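Local coordinates for protein O-methyltransferase, SAM-dependent (Legionella pneumophila subsp. pneumophila, PDB 3R3H) that probably transfers a methyl group from S-adenosylmethionine to an oxygen of its acceptor substrate, at residues 148-153 / 194-199; 204-209 / 214-219; 115-120 / 125-130. All blocks are in the same frame, centred on the assembly; numbering follows the deposited sequence.

Contact 1: 148-153 / 194-199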
loop_
_atom_site.group_PDB
_atom_site.type_symbol
_atom_site.label_atom_id
_atom_site.label_comp_id
_atom_site.label_asym_id
_atom_site.label_seq_id
_atom_site.Cartn_x
_atom_site.Cartn_y
_atom_site.Cartn_z
ATOM N N ASN A 148 2.946 -3.420 24.183
ATOM C CA ASN A 148 3.994 -4.429 23.997
ATOM C C ASN A 148 4.472 -4.296 22.570
ATOM O O ASN A 148 5.268 -5.096 22.081
ATOM C CB ASN A 148 3.472 -5.849 24.238
ATOM C CG ASN A 148 3.414 -6.206 25.707
ATOM O OD1 ASN A 148 2.334 -6.363 26.270
ATOM N ND2 ASN A 148 4.582 -6.329 26.341
ATOM N N TYR A 149 3.967 -3.259 21.918
ATOM C CA TYR A 149 4.300 -2.949 20.539
ATOM C C TYR A 149 5.806 -2.910 20.262
ATOM O O TYR A 149 6.235 -3.185 19.148
ATOM C CB TYR A 149 3.628 -1.622 20.156
ATOM C CG TYR A 149 2.425 -1.781 19.238
ATOM C CD1 TYR A 149 1.558 -2.880 19.347
ATOM C CD2 TYR A 149 2.160 -0.833 18.247
ATOM C CE1 TYR A 149 0.462 -3.022 18.482
ATOM C CE2 TYR A 149 1.071 -0.964 17.376
ATOM C CZ TYR A 149 0.230 -2.055 17.499
ATOM O OH TYR A 149 -0.833 -2.148 16.637
ATOM N N LEU A 150 6.607 -2.581 21.273
ATOM C CA LEU A 150 8.057 -2.537 21.101
ATOM C C LEU A 150 8.603 -3.964 21.062
ATOM O O LEU A 150 9.506 -4.302 20.278
ATOM C CB LEU A 150 8.707 -1.763 22.248
ATOM C CG LEU A 150 9.478 -0.496 21.838
ATOM C CD1 LEU A 150 10.623 -0.857 20.880
ATOM C CD2 LEU A 150 8.515 0.494 21.177
ATOM N N ASN A 151 8.045 -4.803 21.920
ATOM C CA ASN A 151 8.449 -6.192 21.985
ATOM C C ASN A 151 8.027 -6.903 20.712
ATOM O O ASN A 151 8.790 -7.701 20.151
ATOM C CB ASN A 151 7.790 -6.832 23.192
ATOM C CG ASN A 151 8.245 -6.203 24.479
ATOM O OD1 ASN A 151 9.384 -6.394 24.902
ATOM N ND2 ASN A 151 7.368 -5.423 25.101
ATOM N N TYR A 152 6.813 -6.595 20.259
ATOM C CA TYR A 152 6.270 -7.213 19.059
ATOM C C TYR A 152 7.096 -6.854 17.829
ATOM O O TYR A 152 7.381 -7.715 16.993
ATOM C CB TYR A 152 4.794 -6.810 18.872
ATOM C CG TYR A 152 3.859 -7.336 19.951
ATOM C CD1 TYR A 152 4.123 -8.550 20.604
ATOM C CD2 TYR A 152 2.724 -6.612 20.333
ATOM C CE1 TYR A 152 3.285 -9.017 21.621
ATOM C CE2 TYR A 152 1.878 -7.071 21.339
ATOM C CZ TYR A 152 2.168 -8.266 21.980
ATOM O OH TYR A 152 1.370 -8.689 23.008
ATOM N N TYR A 153 7.492 -5.586 17.725
ATOM C CA TYR A 153 8.292 -5.116 16.592
ATOM C C TYR A 153 9.605 -5.882 16.505
ATOM O O TYR A 153 9.980 -6.389 15.452
ATOM C CB TYR A 153 8.582 -3.619 16.735
ATOM C CG TYR A 153 9.451 -3.045 15.636
ATOM C CD1 TYR A 153 9.097 -3.187 14.294
ATOM C CD2 TYR A 153 10.597 -2.310 15.941
ATOM C CE1 TYR A 153 9.863 -2.602 13.277
ATOM C CE2 TYR A 153 11.369 -1.719 14.939
ATOM C CZ TYR A 153 10.994 -1.864 13.607
ATOM O OH TYR A 153 11.717 -1.250 12.614
ATOM N N ASN A 194 7.112 4.546 17.172
ATOM C CA ASN A 194 7.251 5.378 15.985
ATOM C C ASN A 194 8.641 6.015 15.950
ATOM O O ASN A 194 9.197 6.253 14.875
ATOM C CB ASN A 194 6.166 6.453 15.962
ATOM C CG ASN A 194 4.805 5.882 15.622
ATOM O OD1 ASN A 194 4.692 4.708 15.262
ATOM N ND2 ASN A 194 3.768 6.706 15.724
ATOM N N GLN A 195 9.200 6.267 17.133
ATOM C CA GLN A 195 10.529 6.844 17.253
ATOM C C GLN A 195 11.595 5.781 16.971
ATOM O O GLN A 195 12.580 6.045 16.290
ATOM C CB GLN A 195 10.717 7.412 18.658
ATOM C CG GLN A 195 11.292 8.810 18.675
ATOM C CD GLN A 195 10.462 9.774 17.854
ATOM O OE1 GLN A 195 9.247 9.903 18.057
ATOM N NE2 GLN A 195 11.112 10.464 16.921
ATOM N N VAL A 196 11.396 4.575 17.492
ATOM C CA VAL A 196 12.350 3.494 17.273
ATOM C C VAL A 196 12.499 3.215 15.791
ATOM O O VAL A 196 13.611 3.005 15.302
ATOM C CB VAL A 196 11.908 2.178 17.943
ATOM C CG1 VAL A 196 12.919 1.083 17.640
ATOM C CG2 VAL A 196 11.765 2.371 19.441
ATOM N N ILE A 197 11.370 3.209 15.087
ATOM C CA ILE A 197 11.355 2.932 13.658
ATOM C C ILE A 197 11.996 4.059 12.864
ATOM O O ILE A 197 12.788 3.820 11.941
ATOM C CB ILE A 197 9.917 2.716 13.154
ATOM C CG1 ILE A 197 9.338 1.448 13.780
ATOM C CG2 ILE A 197 9.903 2.601 11.633
ATOM C CD1 ILE A 197 7.880 1.199 13.421
ATOM N N LYS A 198 11.646 5.287 13.225
ATOM C CA LYS A 198 12.193 6.471 12.570
ATOM C C LYS A 198 13.708 6.363 12.463
ATOM O O LYS A 198 14.274 6.511 11.383
ATOM C CB LYS A 198 11.831 7.714 13.385
ATOM C CG LYS A 198 12.405 9.009 12.865
ATOM C CD LYS A 198 12.071 10.141 13.812
ATOM C CE LYS A 198 12.760 11.430 13.422
ATOM N NZ LYS A 198 12.460 12.497 14.413
ATOM N N ASN A 199 14.334 6.087 13.606
ATOM C CA ASN A 199 15.787 5.975 13.756
ATOM C C ASN A 199 16.347 4.593 13.481
ATOM O O ASN A 199 17.532 4.349 13.728
ATOM C CB ASN A 199 16.173 6.364 15.183
ATOM C CG ASN A 199 15.560 7.681 15.610
ATOM O OD1 ASN A 199 15.257 7.891 16.794
ATOM N ND2 ASN A 199 15.382 8.588 14.647
#

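Contact 2: 204-209 / 214-219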
loop_
_atom_site.group_PDB
_atom_site.type_symbol
_atom_site.label_atom_id
_atom_site.label_comp_id
_atom_site.label_asym_id
_atom_site.label_seq_id
_atom_site.Cartn_x
_atom_site.Cartn_y
_atom_site.Cartn_z
ATOM N N PHE A 204 13.586 -1.079 5.407
ATOM C CA PHE A 204 13.014 -0.134 4.452
ATOM C C PHE A 204 11.696 0.205 5.140
ATOM O O PHE A 204 11.172 -0.593 5.910
ATOM C CB PHE A 204 12.742 -0.789 3.102
ATOM C CG PHE A 204 13.981 -1.296 2.405
ATOM C CD1 PHE A 204 15.021 -0.428 2.064
ATOM C CD2 PHE A 204 14.100 -2.644 2.068
ATOM C CE1 PHE A 204 16.156 -0.901 1.394
ATOM C CE2 PHE A 204 15.233 -3.123 1.399
ATOM C CZ PHE A 204 16.258 -2.253 1.063
ATOM N N VAL A 205 11.140 1.368 4.858
ATOM C CA VAL A 205 9.932 1.783 5.549
ATOM C C VAL A 205 9.011 2.702 4.740
ATOM O O VAL A 205 9.473 3.483 3.915
ATOM C CB VAL A 205 10.351 2.496 6.867
ATOM C CG1 VAL A 205 9.285 3.474 7.324
ATOM C CG2 VAL A 205 10.641 1.466 7.941
ATOM N N SER A 206 7.705 2.585 4.964
ATOM C CA SER A 206 6.718 3.449 4.317
ATOM C C SER A 206 5.465 3.399 5.165
ATOM O O SER A 206 5.026 2.324 5.562
ATOM C CB SER A 206 6.418 3.031 2.862
ATOM O OG SER A 206 6.305 1.628 2.700
ATOM N N LEU A 207 4.915 4.567 5.469
ATOM C CA LEU A 207 3.722 4.665 6.292
ATOM C C LEU A 207 2.537 5.167 5.473
ATOM O O LEU A 207 2.618 6.216 4.837
ATOM C CB LEU A 207 4.006 5.604 7.469
ATOM C CG LEU A 207 2.910 6.123 8.409
ATOM C CD1 LEU A 207 2.217 5.006 9.175
ATOM C CD2 LEU A 207 3.586 7.088 9.378
ATOM N N LEU A 208 1.440 4.409 5.488
ATOM C CA LEU A 208 0.228 4.780 4.759
ATOM C C LEU A 208 -0.814 5.405 5.680
ATOM O O LEU A 208 -1.093 4.886 6.759
ATOM C CB LEU A 208 -0.405 3.558 4.077
ATOM C CG LEU A 208 0.270 2.786 2.942
ATOM C CD1 LEU A 208 0.536 3.729 1.781
ATOM C CD2 LEU A 208 1.548 2.135 3.443
ATOM N N ALA A 209 -1.391 6.514 5.242
ATOM C CA ALA A 209 -2.416 7.185 6.022
ATOM C C ALA A 209 -3.769 6.633 5.558
ATOM O O ALA A 209 -4.634 7.374 5.067
ATOM C CB ALA A 209 -2.343 8.702 5.796
ATOM N N MET A 214 -0.847 2.911 8.866
ATOM C CA MET A 214 -0.275 1.573 8.724
ATOM C C MET A 214 1.177 1.667 8.259
ATOM O O MET A 214 1.493 2.269 7.227
ATOM C CB MET A 214 -1.105 0.734 7.739
ATOM C CG MET A 214 -0.680 -0.737 7.653
ATOM S SD MET A 214 -1.792 -1.791 6.690
ATOM C CE MET A 214 -2.991 -2.296 7.996
ATOM N N PHE A 215 2.061 1.077 9.049
ATOM C CA PHE A 215 3.486 1.099 8.762
ATOM C C PHE A 215 3.895 -0.174 8.041
ATOM O O PHE A 215 3.544 -1.272 8.468
ATOM C CB PHE A 215 4.270 1.177 10.075
ATOM C CG PHE A 215 5.101 2.431 10.246
ATOM C CD1 PHE A 215 5.864 2.946 9.196
ATOM C CD2 PHE A 215 5.183 3.052 11.492
ATOM C CE1 PHE A 215 6.702 4.053 9.386
ATOM C CE2 PHE A 215 6.015 4.156 11.696
ATOM C CZ PHE A 215 6.778 4.658 10.640
ATOM N N LEU A 216 4.630 -0.031 6.946
ATOM C CA LEU A 216 5.120 -1.195 6.212
ATOM C C LEU A 216 6.641 -1.190 6.323
ATOM O O LEU A 216 7.302 -0.281 5.807
ATOM C CB LEU A 216 4.723 -1.124 4.738
ATOM C CG LEU A 216 3.232 -1.203 4.428
ATOM C CD1 LEU A 216 3.029 -1.143 2.929
ATOM C CD2 LEU A 216 2.659 -2.493 4.988
ATOM N N VAL A 217 7.208 -2.175 7.008
ATOM C CA VAL A 217 8.653 -2.217 7.149
ATOM C C VAL A 217 9.192 -3.505 6.559
ATOM O O VAL A 217 8.559 -4.552 6.657
ATOM C CB VAL A 217 9.093 -2.122 8.632
ATOM C CG1 VAL A 217 8.238 -1.100 9.384
ATOM C CG2 VAL A 217 9.023 -3.482 9.286
ATOM N N GLN A 218 10.362 -3.424 5.942
ATOM C CA GLN A 218 10.978 -4.596 5.340
ATOM C C GLN A 218 12.474 -4.617 5.626
ATOM O O GLN A 218 13.170 -3.625 5.416
ATOM C CB GLN A 218 10.748 -4.581 3.836
ATOM C CG GLN A 218 11.352 -5.754 3.111
ATOM C CD GLN A 218 11.204 -5.627 1.617
ATOM O OE1 GLN A 218 11.798 -4.737 0.993
ATOM N NE2 GLN A 218 10.406 -6.513 1.025
ATOM N N PRO A 219 12.996 -5.747 6.123
ATOM C CA PRO A 219 14.432 -5.776 6.396
ATOM C C PRO A 219 15.284 -5.517 5.139
ATOM O O PRO A 219 14.895 -5.873 4.023
ATOM C CB PRO A 219 14.635 -7.173 6.991
ATOM C CG PRO A 219 13.557 -7.987 6.352
ATOM C CD PRO A 219 12.376 -7.051 6.420
#

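Contact 3: 115-120 / 125-130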
loop_
_atom_site.group_PDB
_atom_site.type_symbol
_atom_site.label_atom_id
_atom_site.label_comp_id
_atom_site.label_asym_id
_atom_site.label_seq_id
_atom_site.Cartn_x
_atom_site.Cartn_y
_atom_site.Cartn_z
ATOM N N LYS A 115 -4.453 -21.599 11.460
ATOM C CA LYS A 115 -4.011 -22.169 12.721
ATOM C C LYS A 115 -4.192 -21.150 13.860
ATOM O O LYS A 115 -3.367 -20.260 14.042
ATOM C CB LYS A 115 -2.534 -22.583 12.588
ATOM C CG LYS A 115 -2.113 -23.752 13.469
ATOM C CD LYS A 115 -2.378 -23.462 14.949
ATOM C CE LYS A 115 -2.232 -24.700 15.822
ATOM N NZ LYS A 115 -0.807 -25.063 16.078
ATOM N N LEU A 116 -5.272 -21.290 14.622
ATOM C CA LEU A 116 -5.560 -20.390 15.734
ATOM C C LEU A 116 -4.721 -20.659 16.987
ATOM O O LEU A 116 -4.571 -21.794 17.424
ATOM C CB LEU A 116 -7.039 -20.482 16.094
ATOM C CG LEU A 116 -7.573 -19.591 17.220
ATOM C CD1 LEU A 116 -7.558 -18.120 16.782
ATOM C CD2 LEU A 116 -8.991 -20.005 17.556
ATOM N N ARG A 117 -4.170 -19.597 17.564
ATOM C CA ARG A 117 -3.356 -19.711 18.776
ATOM C C ARG A 117 -3.915 -18.735 19.784
ATOM O O ARG A 117 -3.757 -17.532 19.636
ATOM C CB ARG A 117 -1.907 -19.353 18.481
ATOM C CG ARG A 117 -1.241 -20.281 17.498
ATOM C CD ARG A 117 -0.922 -21.609 18.128
ATOM N NE ARG A 117 0.521 -21.797 18.249
ATOM C CZ ARG A 117 1.227 -21.572 19.355
ATOM N NH1 ARG A 117 0.637 -21.148 20.471
ATOM N NH2 ARG A 117 2.539 -21.770 19.342
ATOM N N LEU A 118 -4.580 -19.252 20.806
ATOM C CA LEU A 118 -5.188 -18.410 21.834
ATOM C C LEU A 118 -4.211 -18.037 22.951
ATOM O O LEU A 118 -3.279 -18.782 23.248
ATOM C CB LEU A 118 -6.396 -19.138 22.434
ATOM C CG LEU A 118 -7.514 -19.395 21.439
ATOM C CD1 LEU A 118 -8.456 -20.431 22.006
ATOM C CD2 LEU A 118 -8.246 -18.089 21.150
ATOM N N GLY A 119 -4.427 -16.879 23.569
ATOM C CA GLY A 119 -3.565 -16.463 24.665
ATOM C C GLY A 119 -2.664 -15.278 24.363
ATOM O O GLY A 119 -2.541 -14.865 23.201
ATOM N N PRO A 120 -2.020 -14.704 25.401
ATOM C CA PRO A 120 -1.112 -13.555 25.287
ATOM C C PRO A 120 -0.138 -13.698 24.118
ATOM O O PRO A 120 0.651 -14.651 24.063
ATOM C CB PRO A 120 -0.414 -13.548 26.644
ATOM C CG PRO A 120 -1.498 -13.964 27.552
ATOM C CD PRO A 120 -2.111 -15.138 26.809
ATOM N N LEU A 125 4.415 -15.861 20.496
ATOM C CA LEU A 125 5.518 -15.518 19.596
ATOM C C LEU A 125 6.862 -16.123 20.012
ATOM O O LEU A 125 7.665 -16.500 19.151
ATOM C CB LEU A 125 5.659 -13.999 19.457
ATOM C CG LEU A 125 4.451 -13.177 18.985
ATOM C CD1 LEU A 125 4.938 -11.801 18.558
ATOM C CD2 LEU A 125 3.728 -13.862 17.827
ATOM N N HIS A 126 7.131 -16.212 21.313
ATOM C CA HIS A 126 8.388 -16.828 21.730
ATOM C C HIS A 126 8.287 -18.309 21.424
ATOM O O HIS A 126 9.245 -18.941 20.988
ATOM C CB HIS A 126 8.648 -16.628 23.217
ATOM C CG HIS A 126 8.951 -15.212 23.578
ATOM N ND1 HIS A 126 8.026 -14.383 24.175
ATOM C CD2 HIS A 126 10.048 -14.454 23.346
ATOM C CE1 HIS A 126 8.537 -13.170 24.291
ATOM N NE2 HIS A 126 9.761 -13.186 23.795
ATOM N N SER A 127 7.108 -18.863 21.652
ATOM C CA SER A 127 6.870 -20.264 21.379
ATOM C C SER A 127 7.118 -20.561 19.899
ATOM O O SER A 127 7.700 -21.592 19.542
ATOM C CB SER A 127 5.433 -20.620 21.739
ATOM O OG SER A 127 4.980 -21.662 20.897
ATOM N N LEU A 128 6.649 -19.653 19.046
ATOM C CA LEU A 128 6.819 -19.786 17.605
ATOM C C LEU A 128 8.291 -19.712 17.228
ATOM O O LEU A 128 8.724 -20.368 16.280
ATOM C CB LEU A 128 6.059 -18.684 16.881
ATOM C CG LEU A 128 4.548 -18.827 16.793
ATOM C CD1 LEU A 128 3.970 -17.569 16.179
ATOM C CD2 LEU A 128 4.199 -20.030 15.951
ATOM N N LEU A 129 9.049 -18.900 17.964
ATOM C CA LEU A 129 10.481 -18.762 17.722
ATOM C C LEU A 129 11.182 -20.045 18.125
ATOM O O LEU A 129 11.929 -20.626 17.330
ATOM C CB LEU A 129 11.064 -17.598 18.521
ATOM C CG LEU A 129 11.267 -16.289 17.761
ATOM C CD1 LEU A 129 11.972 -15.297 18.671
ATOM C CD2 LEU A 129 12.091 -16.542 16.503
ATOM N N ASN A 130 10.950 -20.468 19.370
ATOM C CA ASN A 130 11.536 -21.698 19.907
ATOM C C ASN A 130 11.301 -22.800 18.883
ATOM O O ASN A 130 12.225 -23.299 18.239
ATOM C CB ASN A 130 10.844 -22.107 21.224
ATOM C CG ASN A 130 11.296 -21.280 22.435
ATOM O OD1 ASN A 130 11.654 -20.101 22.314
ATOM N ND2 ASN A 130 11.252 -21.900 23.617
#

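Contact 1: 148-153 / 194-199
Two neighbouring helices on one flank of the class I methyltransferase sheet meet here, L150 and Y153 of helix 149-159 facing V196 and I197 of helix 185-198. Their axes, measured over 149-153 and 194-198, come within 11.0 Å and run 33° apart, in broadly the same direction. At that spacing the side chains must bridge the gap, and no hydrogen bond joins the two segments.

Y153 makes the contact with the partner helix's last turn. Its CG stands anti to the backbone N (chi1 178°), which sends the ring across the groove. There I197 CG1 lies over one face of the ring, 4.1 Å from its centroid and offset towards the rim, in a CH-pi contact; the closest pair is Y153 CZ to I197 CG1 at 3.7 Å. V196 runs antiparallel alongside the tyrosine, with its CG1 4.2 Å from Y153 CE2. A tyrosine suits this place because its apolar face can pack on an aliphatic chain while its hydroxyl, at the far end, hydrogen-bonds D200 just beyond the partner helix.

Nearer the start of helix 149-159, L150 and V196 meet tip to tip, L150 CD1 lying 3.7 Å from V196 CG2. The valine thus divides its two methyls, CG2 to the leucine and CG1 to the tyrosine, which its branch at CB allows. L193, earlier on helix 185-198, also touches both L150 and Y153 and continues the apolar seam, whereas the carbonyl of I197 is hydrogen-bonded by R22 of the second subunit.

Helices packed side by side against a central sheet are the layered architecture of the Rossmann-like SAM-dependent methyltransferase fold.

Contact 2: 204-209 / 214-219
The ring of F215 has L207 CD1 over one face, 4.2 Å from its centroid in a CH-pi contact, and the carbonyl oxygen of S206 at its edge; V205 CG1 approaches it obliquely. At the other end of this antiparallel beta hairpin, the ring of F204 is met obliquely by Q218 OE1, with ring and amide planes 70° apart, and by the carbonyl oxygen of P219. R57 of the second subunit makes a cation-pi contact with the F204 ring, so an aromatic residue suits this edge of the sheet.

Strands 203-208 and 214-219 form the C-terminal hairpin of the methyltransferase fold. Three hydrogen-bonded pairs, F204 with Q218, S206 with L216 and L208 with M214, each exchange two backbone bonds; between them lie the non-hydrogen-bonded pairs V205 with V217 and L207 with F215.

V205, L207, F215 and V217 share one face of the sheet, where helix 185-198 covers V205 and F215. The two valines project together from the sheet, with V205 CG2 3.8 Å from V217 CG1; being branched at CB, they suit both an extended backbone and a compact core. On the other face, L208 CD2 meets L216 CD1 at 3.6 Å, two flexible leucine ends filling the space above a hydrogen-bonded stretch of backbone. M54 of the second subunit packs on S206 and Q218 of this face and I210 of that subunit on L208, while S20 of the same subunit touches L207 on the face of the valines.

In the central pair, S206 O accepts L216 N at 2.8 Å and also lies at the edge of the F215 ring, 3.8 Å from F215 CD1.

Contact 3: 115-120 / 125-130
One hydrogen bond carries the polar part of this contact: R117 NH2 donates to S127 OG at 2.9 Å, with 142° at the hydrogen. The hydroxyl oxygen lies in the guanidinium plane, at its edge, where the N-H groups point. R117 starts out from the strand towards the helix, and bends at chi2 (-74°) and chi3 (-112°) fold the chain so that its flat end meets the second turn of helix 121-132, at S127. A serine suits the helix side, since its short chain offers an acceptor close to the backbone.

The van der Waals part is slight: the methyl CD2 of L128 comes obliquely to 4.2 Å from R117 NH2. The leucine also packs against I89 of the adjacent strand 87-92 and L65 of strand 63-68 beyond it.

G119, with its positive phi, and P120 at the N-cap position carry the chain from strand to helix.

Because the serine is a neutral acceptor, the bond ties the edge strand to its following helix by direction rather than by charge pairing; S127 itself does not neutralise the arginine's probable positive charge.

How the contacts relate
Contact 1 is the middle term of the three. I197 joins it to contact 2, 12 Å away between centres: I197 CD1 lies 3.8 Å from F215 CD2, so helix 185-198 packs on the hairpin that follows it in the chain. Through Y152, contact 1 also touches contact 3, Y152 CD1 lying 3.9 Å from L125 CD1. Contacts 2 and 3 do not touch, their nearest atoms being about 13 Å apart, but they involve the two outermost strands of the same sheet. Contacts 1 and 2 both reach the second subunit; contact 3 does not. In this fold the cofactor usually binds at the C-terminal ends of the parallel strands.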